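Local coordinates for B-cell lymphoma 3 protein (Homo sapiens, PDB 1K1A), which regulates NF-kappa-B target genes, inhibiting nuclear translocation of p50 in the cytoplasm and activating transcription in the nucleus, and is represented here by its ankyrin repeat domain, at residues H78-H84 and L109-Y114; R46-H51 and A70-D76. All blocks are in the same frame, centred on the assembly; numbering follows the deposited sequence.

Contact 1 (H78-H84 and L109-Y114)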
loop_
_atom_site.group_PDB
_atom_site.type_symbol
_atom_site.label_atom_id
_atom_site.label_comp_id
_atom_site.label_asym_id
_atom_site.label_seq_id
_atom_site.Cartn_x
_atom_site.Cartn_y
_atom_site.Cartn_z
ATOM N N HIS A 78 12.239 5.842 -6.117
ATOM C CA HIS A 78 12.047 5.565 -4.709
ATOM C C HIS A 78 11.735 4.092 -4.460
ATOM O O HIS A 78 11.269 3.719 -3.388
ATOM C CB HIS A 78 10.956 6.469 -4.151
ATOM C CG HIS A 78 11.223 7.922 -4.379
ATOM N ND1 HIS A 78 10.562 8.657 -5.339
ATOM C CD2 HIS A 78 12.121 8.761 -3.813
ATOM C CE1 HIS A 78 11.021 9.897 -5.332
ATOM N NE2 HIS A 78 11.968 9.986 -4.415
ATOM N N GLY A 79 12.013 3.260 -5.454
ATOM C CA GLY A 79 11.808 1.826 -5.319
ATOM C C GLY A 79 10.342 1.410 -5.362
ATOM O O GLY A 79 9.981 0.330 -4.885
ATOM N N GLN A 80 9.493 2.278 -5.909
ATOM C CA GLN A 80 8.057 1.971 -6.050
ATOM C C GLN A 80 7.798 1.078 -7.245
ATOM O O GLN A 80 8.336 1.319 -8.323
ATOM C CB GLN A 80 7.235 3.258 -6.234
ATOM C CG GLN A 80 7.388 4.294 -5.120
ATOM C CD GLN A 80 6.460 4.044 -3.947
ATOM O OE1 GLN A 80 5.491 4.780 -3.745
ATOM N NE2 GLN A 80 6.746 3.008 -3.178
ATOM N N THR A 81 6.976 0.045 -7.056
ATOM C CA THR A 81 6.489 -0.756 -8.179
ATOM C C THR A 81 5.244 -0.068 -8.712
ATOM O O THR A 81 4.778 0.907 -8.134
ATOM C CB THR A 81 6.108 -2.196 -7.746
ATOM O OG1 THR A 81 5.053 -2.148 -6.764
ATOM C CG2 THR A 81 7.283 -2.899 -7.013
ATOM N N ALA A 82 4.708 -0.575 -9.816
ATOM C CA ALA A 82 3.468 -0.048 -10.372
ATOM C C ALA A 82 2.353 -0.051 -9.317
ATOM O O ALA A 82 1.571 0.902 -9.214
ATOM C CB ALA A 82 3.062 -0.865 -11.569
ATOM N N ALA A 83 2.286 -1.124 -8.536
ATOM C CA ALA A 83 1.271 -1.258 -7.497
ATOM C C ALA A 83 1.391 -0.179 -6.425
ATOM O O ALA A 83 0.377 0.375 -5.989
ATOM C CB ALA A 83 1.315 -2.650 -6.868
ATOM N N HIS A 84 2.626 0.106 -5.991
ATOM C CA HIS A 84 2.872 1.150 -4.998
ATOM C C HIS A 84 2.363 2.484 -5.533
ATOM O O HIS A 84 1.748 3.269 -4.809
ATOM C CB HIS A 84 4.382 1.329 -4.713
ATOM C CG HIS A 84 5.021 0.221 -3.923
ATOM N ND1 HIS A 84 4.975 0.157 -2.542
ATOM C CD2 HIS A 84 5.815 -0.803 -4.315
ATOM C CE1 HIS A 84 5.671 -0.887 -2.126
ATOM N NE2 HIS A 84 6.194 -1.485 -3.181
ATOM N N LEU A 109 2.793 -8.653 -4.373
ATOM C CA LEU A 109 2.263 -7.556 -3.553
ATOM C C LEU A 109 3.026 -7.362 -2.255
ATOM O O LEU A 109 2.755 -6.425 -1.493
ATOM C CB LEU A 109 0.766 -7.742 -3.281
ATOM C CG LEU A 109 -0.151 -7.636 -4.510
ATOM C CD1 LEU A 109 -1.579 -8.057 -4.162
ATOM C CD2 LEU A 109 -0.133 -6.233 -5.115
ATOM N N GLU A 110 3.994 -8.227 -1.996
ATOM C CA GLU A 110 4.809 -8.067 -0.791
ATOM C C GLU A 110 6.051 -7.214 -1.057
ATOM O O GLU A 110 6.884 -7.015 -0.172
ATOM C CB GLU A 110 5.180 -9.426 -0.204
ATOM C CG GLU A 110 3.978 -10.179 0.347
ATOM C CD GLU A 110 2.923 -9.250 0.926
ATOM O OE1 GLU A 110 1.758 -9.330 0.484
ATOM O OE2 GLU A 110 3.248 -8.441 1.826
ATOM N N ALA A 111 6.146 -6.680 -2.273
ATOM C CA ALA A 111 7.261 -5.796 -2.642
ATOM C C ALA A 111 7.443 -4.642 -1.649
ATOM O O ALA A 111 6.472 -3.999 -1.244
ATOM C CB ALA A 111 7.054 -5.242 -4.062
ATOM N N ARG A 112 8.689 -4.362 -1.282
ATOM C CA ARG A 112 8.988 -3.272 -0.347
ATOM C C ARG A 112 9.711 -2.133 -1.071
ATOM O O ARG A 112 10.709 -2.376 -1.752
ATOM C CB ARG A 112 9.855 -3.769 0.822
ATOM C CG ARG A 112 9.379 -5.096 1.476
ATOM C CD ARG A 112 7.986 -5.028 2.066
ATOM N NE ARG A 112 7.525 -6.313 2.621
ATOM C CZ ARG A 112 7.857 -6.762 3.829
ATOM N NH1 ARG A 112 8.677 -6.059 4.597
ATOM N NH2 ARG A 112 7.383 -7.927 4.264
ATOM N N ASN A 113 9.209 -0.901 -0.939
ATOM C CA ASN A 113 9.909 0.242 -1.533
ATOM C C ASN A 113 11.128 0.594 -0.694
ATOM O O ASN A 113 11.358 -0.019 0.354
ATOM C CB ASN A 113 8.981 1.461 -1.767
ATOM C CG ASN A 113 8.403 2.037 -0.466
ATOM O OD1 ASN A 113 8.908 1.785 0.626
ATOM N ND2 ASN A 113 7.346 2.829 -0.593
ATOM N N TYR A 114 11.910 1.569 -1.140
ATOM C CA TYR A 114 13.168 1.868 -0.462
ATOM C C TYR A 114 12.949 2.285 0.993
ATOM O O TYR A 114 13.794 2.023 1.854
ATOM C CB TYR A 114 13.993 2.906 -1.239
ATOM C CG TYR A 114 14.555 2.377 -2.549
ATOM C CD1 TYR A 114 14.774 1.010 -2.747
ATOM C CD2 TYR A 114 14.867 3.243 -3.584
ATOM C CE1 TYR A 114 15.295 0.533 -3.956
ATOM C CE2 TYR A 114 15.376 2.779 -4.783
ATOM C CZ TYR A 114 15.595 1.438 -4.969
ATOM O OH TYR A 114 16.109 1.001 -6.175
HETATM O O HOH W 1 9.715 -2.678 -4.341
#
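The two segments run in opposite directions and diverge. Their CA atoms lie 4.5 Å apart at Gly79 and Asn113, and 7.5 Å apart at both Thr81–Ala111 and Ala83–Leu109. At the close end, Tyr114 N donates a hydrogen bond to His78 O (3.2 Å), and Asn113 CA makes a CA-H...O contact with Gly79 O (3.4 Å). Where the segments begin to part, water 1 donates to Gly79 O and, weakly, to Arg112 O.

Gly79 has a positive phi, and its CA sits 3.6 Å from the Tyr114 ring centroid, over the face, as a CH-pi contact. A CB here would clash with the ring. Thr81 occupies the N-cap of helix 82-88, and its OG1 accepts a weak bond from His84 N. His84 points toward segment 109-114. Asn113 CB lies over one face of its ring, 4.2 Å from the His84 centroid, in a CH-pi contact, and Ala111 O lies at the edge. The Asn113 amide turns onward, with OD1 taking a hydrogen bond from Leu117 N. Small apolar contacts close the wide end: Thr81 CG2 to Ala111 CB (3.8 Å) and Ala83 CB to Leu109 CD2 (4.2 Å).

This is the ankyrin repeat pattern. Thr81, Ala82, Ala83 and His84 are this repeat's version of the TPLH motif. They start the first helix of ANK 3, and the hairpin loop leading to the next repeat packs against it.

Contact 2 (R46-H51 and A70-D76)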
loop_
_atom_site.group_PDB
_atom_site.type_symbol
_atom_site.label_atom_id
_atom_site.label_comp_id
_atom_site.label_asym_id
_atom_site.label_seq_id
_atom_site.Cartn_x
_atom_site.Cartn_y
_atom_site.Cartn_z
ATOM N N ARG A 46 14.036 8.093 -13.687
ATOM C CA ARG A 46 13.905 6.666 -13.396
ATOM C C ARG A 46 12.452 6.181 -13.424
ATOM O O ARG A 46 12.027 5.382 -12.574
ATOM C CB ARG A 46 14.592 6.282 -12.079
ATOM C CG ARG A 46 14.791 4.790 -11.969
ATOM C CD ARG A 46 15.545 4.331 -10.759
ATOM N NE ARG A 46 16.959 4.672 -10.827
ATOM C CZ ARG A 46 17.755 4.675 -9.776
ATOM N NH1 ARG A 46 17.266 4.347 -8.590
ATOM N NH2 ARG A 46 19.034 4.997 -9.901
ATOM N N GLN A 47 11.702 6.671 -14.407
ATOM C CA GLN A 47 10.339 6.223 -14.654
ATOM C C GLN A 47 10.282 5.475 -15.976
ATOM O O GLN A 47 10.847 5.923 -16.973
ATOM C CB GLN A 47 9.386 7.422 -14.766
ATOM C CG GLN A 47 9.468 8.415 -13.625
ATOM C CD GLN A 47 8.680 9.679 -13.905
ATOM O OE1 GLN A 47 8.770 10.244 -14.994
ATOM N NE2 GLN A 47 7.903 10.121 -12.927
ATOM N N THR A 48 9.597 4.340 -15.987
ATOM C CA THR A 48 9.286 3.660 -17.232
ATOM C C THR A 48 7.965 4.218 -17.719
ATOM O O THR A 48 7.272 4.920 -16.978
ATOM C CB THR A 48 9.123 2.152 -17.014
ATOM O OG1 THR A 48 8.009 1.909 -16.139
ATOM C CG2 THR A 48 10.325 1.563 -16.261
ATOM N N PRO A 49 7.616 3.934 -18.966
ATOM C CA PRO A 49 6.294 4.300 -19.486
ATOM C C PRO A 49 5.138 3.764 -18.625
ATOM O O PRO A 49 4.136 4.466 -18.474
ATOM C CB PRO A 49 6.288 3.675 -20.878
ATOM C CG PRO A 49 7.720 3.735 -21.292
ATOM C CD PRO A 49 8.484 3.356 -20.010
ATOM N N LEU A 50 5.289 2.573 -18.030
ATOM C CA LEU A 50 4.234 2.019 -17.186
ATOM C C LEU A 50 4.043 2.851 -15.914
ATOM O O LEU A 50 2.907 3.116 -15.503
ATOM C CB LEU A 50 4.507 0.543 -16.838
ATOM C CG LEU A 50 3.479 -0.189 -15.955
ATOM C CD1 LEU A 50 2.074 -0.161 -16.587
ATOM C CD2 LEU A 50 3.919 -1.606 -15.710
ATOM N N HIS A 51 5.148 3.250 -15.289
ATOM C CA HIS A 51 5.076 4.111 -14.117
ATOM C C HIS A 51 4.259 5.338 -14.490
ATOM O O HIS A 51 3.404 5.780 -13.731
ATOM C CB HIS A 51 6.469 4.590 -13.687
ATOM C CG HIS A 51 7.360 3.511 -13.142
ATOM N ND1 HIS A 51 6.931 2.562 -12.237
ATOM C CD2 HIS A 51 8.675 3.262 -13.350
ATOM C CE1 HIS A 51 7.938 1.763 -11.929
ATOM N NE2 HIS A 51 9.006 2.163 -12.594
ATOM N N ALA A 70 5.590 -5.239 -20.407
ATOM C CA ALA A 70 6.184 -4.309 -19.437
ATOM C C ALA A 70 6.036 -4.901 -18.037
ATOM O O ALA A 70 4.966 -5.383 -17.674
ATOM C CB ALA A 70 5.521 -2.947 -19.510
ATOM N N SER A 71 7.099 -4.831 -17.244
ATOM C CA SER A 71 7.112 -5.459 -15.922
ATOM C C SER A 71 6.479 -4.613 -14.825
ATOM O O SER A 71 6.855 -3.465 -14.616
ATOM C CB SER A 71 8.547 -5.817 -15.515
ATOM O OG SER A 71 8.586 -6.330 -14.186
ATOM N N PRO A 72 5.526 -5.203 -14.112
ATOM C CA PRO A 72 4.906 -4.551 -12.958
ATOM C C PRO A 72 5.891 -4.420 -11.792
ATOM O O PRO A 72 5.611 -3.680 -10.858
ATOM C CB PRO A 72 3.777 -5.521 -12.576
ATOM C CG PRO A 72 3.589 -6.380 -13.764
ATOM C CD PRO A 72 4.953 -6.535 -14.371
ATOM N N MET A 73 7.025 -5.120 -11.848
ATOM C CA MET A 73 8.004 -5.046 -10.760
ATOM C C MET A 73 9.174 -4.066 -10.990
ATOM O O MET A 73 10.023 -3.915 -10.117
ATOM C CB MET A 73 8.549 -6.438 -10.402
ATOM C CG MET A 73 7.488 -7.433 -9.924
ATOM S SD MET A 73 6.683 -6.932 -8.390
ATOM C CE MET A 73 8.043 -7.139 -7.217
ATOM N N ALA A 74 9.239 -3.424 -12.158
ATOM C CA ALA A 74 10.299 -2.435 -12.400
ATOM C C ALA A 74 10.197 -1.346 -11.337
ATOM O O ALA A 74 9.099 -0.867 -11.034
ATOM C CB ALA A 74 10.179 -1.828 -13.794
ATOM N N LEU A 75 11.332 -0.951 -10.771
ATOM C CA LEU A 75 11.332 0.028 -9.683
ATOM C C LEU A 75 11.563 1.452 -10.160
ATOM O O LEU A 75 12.376 1.682 -11.042
ATOM C CB LEU A 75 12.418 -0.326 -8.666
ATOM C CG LEU A 75 12.326 -1.742 -8.109
ATOM C CD1 LEU A 75 13.413 -1.960 -7.049
ATOM C CD2 LEU A 75 10.940 -1.974 -7.533
ATOM N N ASP A 76 10.864 2.410 -9.555
ATOM C CA ASP A 76 11.140 3.820 -9.835
ATOM C C ASP A 76 12.228 4.378 -8.898
ATOM O O ASP A 76 12.907 3.611 -8.203
ATOM C CB ASP A 76 9.859 4.661 -9.818
ATOM C CG ASP A 76 9.369 4.974 -8.426
ATOM O OD1 ASP A 76 10.033 4.595 -7.428
ATOM O OD2 ASP A 76 8.318 5.627 -8.239
HETATM O O HOH W 2 15.545 2.225 -8.393
HETATM O O HOH W 3 7.940 7.905 -10.245
#
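Apolar contacts gather at the helical end of the contact. Leu50, on the first turn of helix 49-55, points toward segment 70-76. Its CD2 meets Ala70 CB at 4.3 Å, and the same side chain also touches Val62 and Val66 of helix 59-67. Thr48 CG2 meets Ala74 CB at 4.2 Å. Leu50 CD2 also packs against the backbone, at Ser71 O (3.6 Å) and Pro72 CA (4.1 Å).

His51 supplies the ring contacts. Asp76 CB lies over one face, 4.0 Å from the His51 ring centroid, in a CH-pi contact. Ala74 O sits at the edge, 3.0 Å from His51 CE1. His51 NE2 is 3.4 Å from Ala74 O, but the angle is too poor for a hydrogen bond.

Thr48, Pro49, Leu50 and His51 are the TPLH motif of ankyrin repeat ANK 2. Thr48 is the N-cap, and its OG1 accepts from His51 N (3.3 Å). Segment 70-76 follows the second helix, 59-67, and lies in the loop that leads to ANK 3. It bends through a type I turn from Ser71 to Ala74, where Ser71 OG accepts from Met73 N (3.1 Å) as an ST turn.

Direct polar links between the backbones are slight: Asp76 CA makes a CA-H...O contact with Arg46 O (3.3 Å). Two waters also bridge the segments. Water 2 joins Arg46 NH1, weakly, to Asp76 O. Water 3 donates to Asp76 OD2 and accepts a weak bond from Gln47 NE2. Asp76 OD1 faces the next repeat and accepts from His78 N and Gln80 N.

Contacts 2 and 1 are equivalent pairings in successive ankyrin repeats, ANK 2 and ANK 3. Each sets the start of a first helix against the loop after the second. Their centres are 10 Å apart. Contact 2 is the more buried, although contact 1 lies nearer the chain centre. Both share a threonine N-cap and a histidine ring under a CH-pi contact. Both have water bridges, but contact 1 adds a direct backbone hydrogen bond and an exposed tyrosine, while contact 2 has an exposed arginine. Segment 70-76 touches both segments of contact 1: Leu75 CD2 packs on Thr81 CG2 (3.8 Å), and Met73 CE meets Ala111 CB (3.8 Å).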